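Local coordinates for protein SusD homolog (Bacteroides thetaiotaomicron VPI-5482, PDB 3IV0) that probably binds glycans at the outer membrane as a SusD-family protein, although its specific ligand is not established, at residues 453-463 against 473-481. Numbering follows the deposited sequence.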
loop_
_atom_site.group_PDB
_atom_site.type_symbol
_atom_site.label_atom_id
_atom_site.label_comp_id
_atom_site.label_asym_id
_atom_site.label_seq_id
_atom_site.Cartn_x
_atom_site.Cartn_y
_atom_site.Cartn_z
ATOM N N ASN A 453 3.254 -3.860 24.040
ATOM C CA ASN A 453 2.801 -4.884 23.088
ATOM C C ASN A 453 3.412 -4.641 21.725
ATOM O O ASN A 453 3.936 -5.578 21.117
ATOM C CB ASN A 453 1.292 -4.942 23.041
ATOM C CG ASN A 453 0.685 -5.595 24.288
ATOM O OD1 ASN A 453 1.379 -6.259 25.057
ATOM N ND2 ASN A 453 -0.600 -5.470 24.421
ATOM N N PHE A 454 3.446 -3.393 21.301
ATOM C CA PHE A 454 4.197 -3.064 20.081
ATOM C C PHE A 454 5.610 -3.575 20.149
ATOM O O PHE A 454 6.127 -4.188 19.178
ATOM C CB PHE A 454 4.195 -1.561 19.901
ATOM C CG PHE A 454 4.948 -1.076 18.698
ATOM C CD1 PHE A 454 6.303 -0.795 18.785
ATOM C CD2 PHE A 454 4.301 -0.830 17.514
ATOM C CE1 PHE A 454 6.993 -0.286 17.702
ATOM C CE2 PHE A 454 4.997 -0.319 16.432
ATOM C CZ PHE A 454 6.328 -0.064 16.514
ATOM N N ASN A 455 6.284 -3.314 21.261
ATOM C CA ASN A 455 7.690 -3.661 21.405
ATOM C C ASN A 455 7.956 -5.158 21.330
ATOM O O ASN A 455 9.063 -5.562 20.991
ATOM C CB ASN A 455 8.232 -3.110 22.741
ATOM C CG ASN A 455 8.358 -1.605 22.762
ATOM O OD1 ASN A 455 8.449 -0.961 21.718
ATOM N ND2 ASN A 455 8.440 -1.038 23.972
ATOM N N VAL A 456 6.973 -5.976 21.665
ATOM C CA VAL A 456 7.106 -7.423 21.583
ATOM C C VAL A 456 6.399 -7.979 20.326
ATOM O O VAL A 456 6.174 -9.187 20.233
ATOM C CB VAL A 456 6.640 -8.159 22.881
ATOM C CG1 VAL A 456 7.528 -7.757 24.063
ATOM C CG2 VAL A 456 5.198 -7.919 23.229
ATOM N N GLY A 457 6.110 -7.139 19.351
ATOM C CA GLY A 457 5.678 -7.642 18.057
ATOM C C GLY A 457 4.188 -7.716 17.842
ATOM O O GLY A 457 3.724 -8.356 16.874
ATOM N N ALA A 458 3.382 -7.056 18.668
ATOM C CA ALA A 458 1.937 -7.053 18.479
ATOM C C ALA A 458 1.462 -6.292 17.250
ATOM O O ALA A 458 0.271 -6.299 16.957
ATOM C CB ALA A 458 1.196 -6.530 19.736
ATOM N N TRP A 459 2.365 -5.616 16.544
ATOM C CA TRP A 459 2.012 -4.970 15.257
ATOM C C TRP A 459 2.077 -5.965 14.082
ATOM O O TRP A 459 1.613 -5.632 12.996
ATOM C CB TRP A 459 2.916 -3.768 14.996
ATOM C CG TRP A 459 4.346 -4.104 14.892
ATOM C CD1 TRP A 459 5.245 -4.090 15.888
ATOM C CD2 TRP A 459 5.084 -4.503 13.708
ATOM N NE1 TRP A 459 6.480 -4.457 15.434
ATOM C CE2 TRP A 459 6.408 -4.707 14.088
ATOM C CE3 TRP A 459 4.742 -4.697 12.364
ATOM C CZ2 TRP A 459 7.420 -5.091 13.173
ATOM C CZ3 TRP A 459 5.724 -5.032 11.490
ATOM C CH2 TRP A 459 7.024 -5.263 11.889
ATOM N N THR A 460 2.644 -7.155 14.289
ATOM C CA THR A 460 2.751 -8.149 13.209
ATOM C C THR A 460 1.484 -8.983 13.107
ATOM O O THR A 460 0.691 -9.025 14.045
ATOM C CB THR A 460 3.911 -9.114 13.421
ATOM O OG1 THR A 460 3.656 -9.917 14.596
ATOM C CG2 THR A 460 5.242 -8.347 13.515
ATOM N N TRP A 461 1.289 -9.623 11.950
ATOM C CA TRP A 461 0.346 -10.716 11.787
ATOM C C TRP A 461 0.905 -12.007 12.373
ATOM O O TRP A 461 2.079 -12.240 12.296
ATOM C CB TRP A 461 0.045 -10.932 10.281
ATOM C CG TRP A 461 -0.877 -9.929 9.715
ATOM C CD1 TRP A 461 -0.603 -8.625 9.458
ATOM C CD2 TRP A 461 -2.275 -10.108 9.401
ATOM N NE1 TRP A 461 -1.708 -7.998 8.960
ATOM C CE2 TRP A 461 -2.754 -8.883 8.918
ATOM C CE3 TRP A 461 -3.145 -11.212 9.430
ATOM C CZ2 TRP A 461 -4.073 -8.701 8.530
ATOM C CZ3 TRP A 461 -4.431 -11.043 9.054
ATOM C CH2 TRP A 461 -4.899 -9.799 8.612
ATOM N N PRO A 462 0.014 -12.872 12.904
ATOM C CA PRO A 462 0.448 -14.219 13.177
ATOM C C PRO A 462 0.967 -14.877 11.913
ATOM O O PRO A 462 0.454 -14.582 10.839
ATOM C CB PRO A 462 -0.835 -14.920 13.656
ATOM C CG PRO A 462 -1.763 -13.796 14.093
ATOM C CD PRO A 462 -1.412 -12.668 13.185
ATOM N N ILE A 463 1.936 -15.758 12.068
ATOM C CA ILE A 463 2.440 -16.587 10.970
ATOM C C ILE A 463 1.699 -17.924 11.023
ATOM O O ILE A 463 1.750 -18.620 12.036
ATOM C CB ILE A 463 3.935 -16.774 11.094
ATOM C CG1 ILE A 463 4.640 -15.441 10.802
ATOM C CG2 ILE A 463 4.458 -17.871 10.113
ATOM C CD1 ILE A 463 6.121 -15.412 11.180
ATOM N N GLN A 473 13.068 -23.906 9.772
ATOM C CA GLN A 473 13.925 -22.980 10.516
ATOM C C GLN A 473 13.159 -21.716 10.956
ATOM O O GLN A 473 13.743 -20.795 11.533
ATOM C CB GLN A 473 15.131 -22.610 9.654
ATOM N N ILE A 474 11.846 -21.713 10.714
ATOM C CA ILE A 474 10.965 -20.540 10.951
ATOM C C ILE A 474 10.420 -20.542 12.384
ATOM O O ILE A 474 9.796 -21.521 12.801
ATOM C CB ILE A 474 9.776 -20.557 9.928
ATOM C CG1 ILE A 474 10.303 -20.448 8.496
ATOM C CG2 ILE A 474 8.769 -19.435 10.196
ATOM C CD1 ILE A 474 11.054 -19.197 8.221
ATOM N N GLY A 475 10.631 -19.459 13.137
ATOM C CA GLY A 475 9.952 -19.268 14.395
ATOM C C GLY A 475 8.723 -18.385 14.210
ATOM O O GLY A 475 8.662 -17.559 13.280
ATOM N N LEU A 476 7.718 -18.559 15.057
ATOM C CA LEU A 476 6.493 -17.811 14.868
ATOM C C LEU A 476 6.576 -16.377 15.403
ATOM O O LEU A 476 7.586 -15.964 15.977
ATOM C CB LEU A 476 5.320 -18.555 15.498
ATOM C CG LEU A 476 5.012 -19.912 14.841
ATOM C CD1 LEU A 476 3.875 -20.559 15.574
ATOM C CD2 LEU A 476 4.696 -19.802 13.358
ATOM N N ASN A 477 5.505 -15.617 15.189
ATOM C CA ASN A 477 5.385 -14.305 15.800
ATOM C C ASN A 477 4.780 -14.512 17.188
ATOM O O ASN A 477 3.601 -14.799 17.352
ATOM C CB ASN A 477 4.608 -13.331 14.908
ATOM C CG ASN A 477 5.497 -12.684 13.861
ATOM O OD1 ASN A 477 6.698 -12.531 14.083
ATOM N ND2 ASN A 477 4.913 -12.298 12.716
ATOM N N LEU A 478 5.646 -14.413 18.189
ATOM C CA LEU A 478 5.366 -14.968 19.505
ATOM C C LEU A 478 4.339 -14.215 20.305
ATOM O O LEU A 478 3.728 -14.775 21.238
ATOM C CB LEU A 478 6.655 -15.098 20.295
ATOM C CG LEU A 478 7.675 -16.029 19.631
ATOM C CD1 LEU A 478 8.934 -16.119 20.457
ATOM C CD2 LEU A 478 7.052 -17.413 19.434
ATOM N N PHE A 479 4.061 -12.955 19.964
ATOM C CA PHE A 479 3.008 -12.277 20.679
ATOM C C PHE A 479 1.692 -13.045 20.572
ATOM O O PHE A 479 0.828 -12.950 21.448
ATOM C CB PHE A 479 2.802 -10.844 20.174
ATOM C CG PHE A 479 1.792 -10.072 20.981
ATOM C CD1 PHE A 479 2.128 -9.584 22.238
ATOM C CD2 PHE A 479 0.515 -9.860 20.537
ATOM C CE1 PHE A 479 1.208 -8.902 22.979
ATOM C CE2 PHE A 479 -0.406 -9.160 21.293
ATOM C CZ PHE A 479 -0.045 -8.700 22.546
ATOM N N TRP A 480 1.508 -13.744 19.461
ATOM C CA TRP A 480 0.235 -14.422 19.179
ATOM C C TRP A 480 0.241 -15.879 19.641
ATOM O O TRP A 480 -0.721 -16.583 19.379
ATOM C CB TRP A 480 -0.068 -14.329 17.677
ATOM C CG TRP A 480 0.038 -12.928 17.209
ATOM C CD1 TRP A 480 0.969 -12.434 16.367
ATOM C CD2 TRP A 480 -0.815 -11.846 17.572
ATOM N NE1 TRP A 480 0.761 -11.092 16.196
ATOM C CE2 TRP A 480 -0.325 -10.694 16.931
ATOM C CE3 TRP A 480 -1.942 -11.720 18.405
ATOM C CZ2 TRP A 480 -0.927 -9.433 17.091
ATOM C CZ3 TRP A 480 -2.508 -10.493 18.569
ATOM C CH2 TRP A 480 -2.023 -9.364 17.915
ATOM N N GLU A 481 1.297 -16.298 20.328
ATOM C CA GLU A 481 1.507 -17.698 20.714
ATOM C C GLU A 481 1.537 -17.869 22.214
ATOM O O GLU A 481 0.946 -17.069 22.931
ATOM C CB GLU A 481 2.842 -18.159 20.150
ATOM C CG GLU A 481 2.753 -18.472 18.710
ATOM C CD GLU A 481 1.719 -19.551 18.485
ATOM O OE1 GLU A 481 1.557 -20.397 19.416
ATOM O OE2 GLU A 481 1.089 -19.562 17.418
ATOM O OXT GLU A 481 2.185 -18.817 22.702
HETATM O O HOH W 1 4.865 -11.258 17.765
HETATM O O HOH W 2 2.493 -16.099 15.046
#
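Phe479 lays one ring face on the methyl of Ala458, whose CB sits 3.5 Å from CE2 and close to the normal through the ring centre, a CH-pi contact. With CG anti to the backbone N (chi1 -175°), the ring reaches across to the end of helix 451-455, where Val456 CG2 meets CD1 at 3.6 Å and the tilted amide of Asn453 lies by CE1 and CZ. Were Phe479 an alanine, the Ala458 methyl and Val456 CG2 would probably lose their aromatic partner, and a gap would be likely to open beside the helix end. That end is a Schellman motif: Gly457, at positive phi, is its C-prime residue, Ala458 N returns to Asn453 O and Gly457 N to Phe454 O. A type I turn, Gly457 to Thr460, follows; Thr460 N closes it on Gly457 O, and OG1 donates to the same oxygen, which orients the hydroxyl. In this SusD-family protein the C-terminal 3-10 segment 478-480 thus packs on the turn that leaves the helix. Trp480 is sandwiched between Phe479 CD2 and, over its opposite face, Pro462 CG, 3.9 Å from the centre of the five-membered ring. Its NE1 makes a weak bond to Thr460 O (3.0 Å, 130° at the hydrogen), an oxygen also bonded by Arg51. Asn477 grips more firmly: ND2 donates to Trp461 O over 2.9 Å at 165°, the acceptor nearly in the amide plane, and also bonds Phe142 O, while Arg159 holds OD1. Water 2 links Asn477 O to Ile463 N, beside which Ile463 CG2 packs on Leu476 CD2 at 3.8 Å.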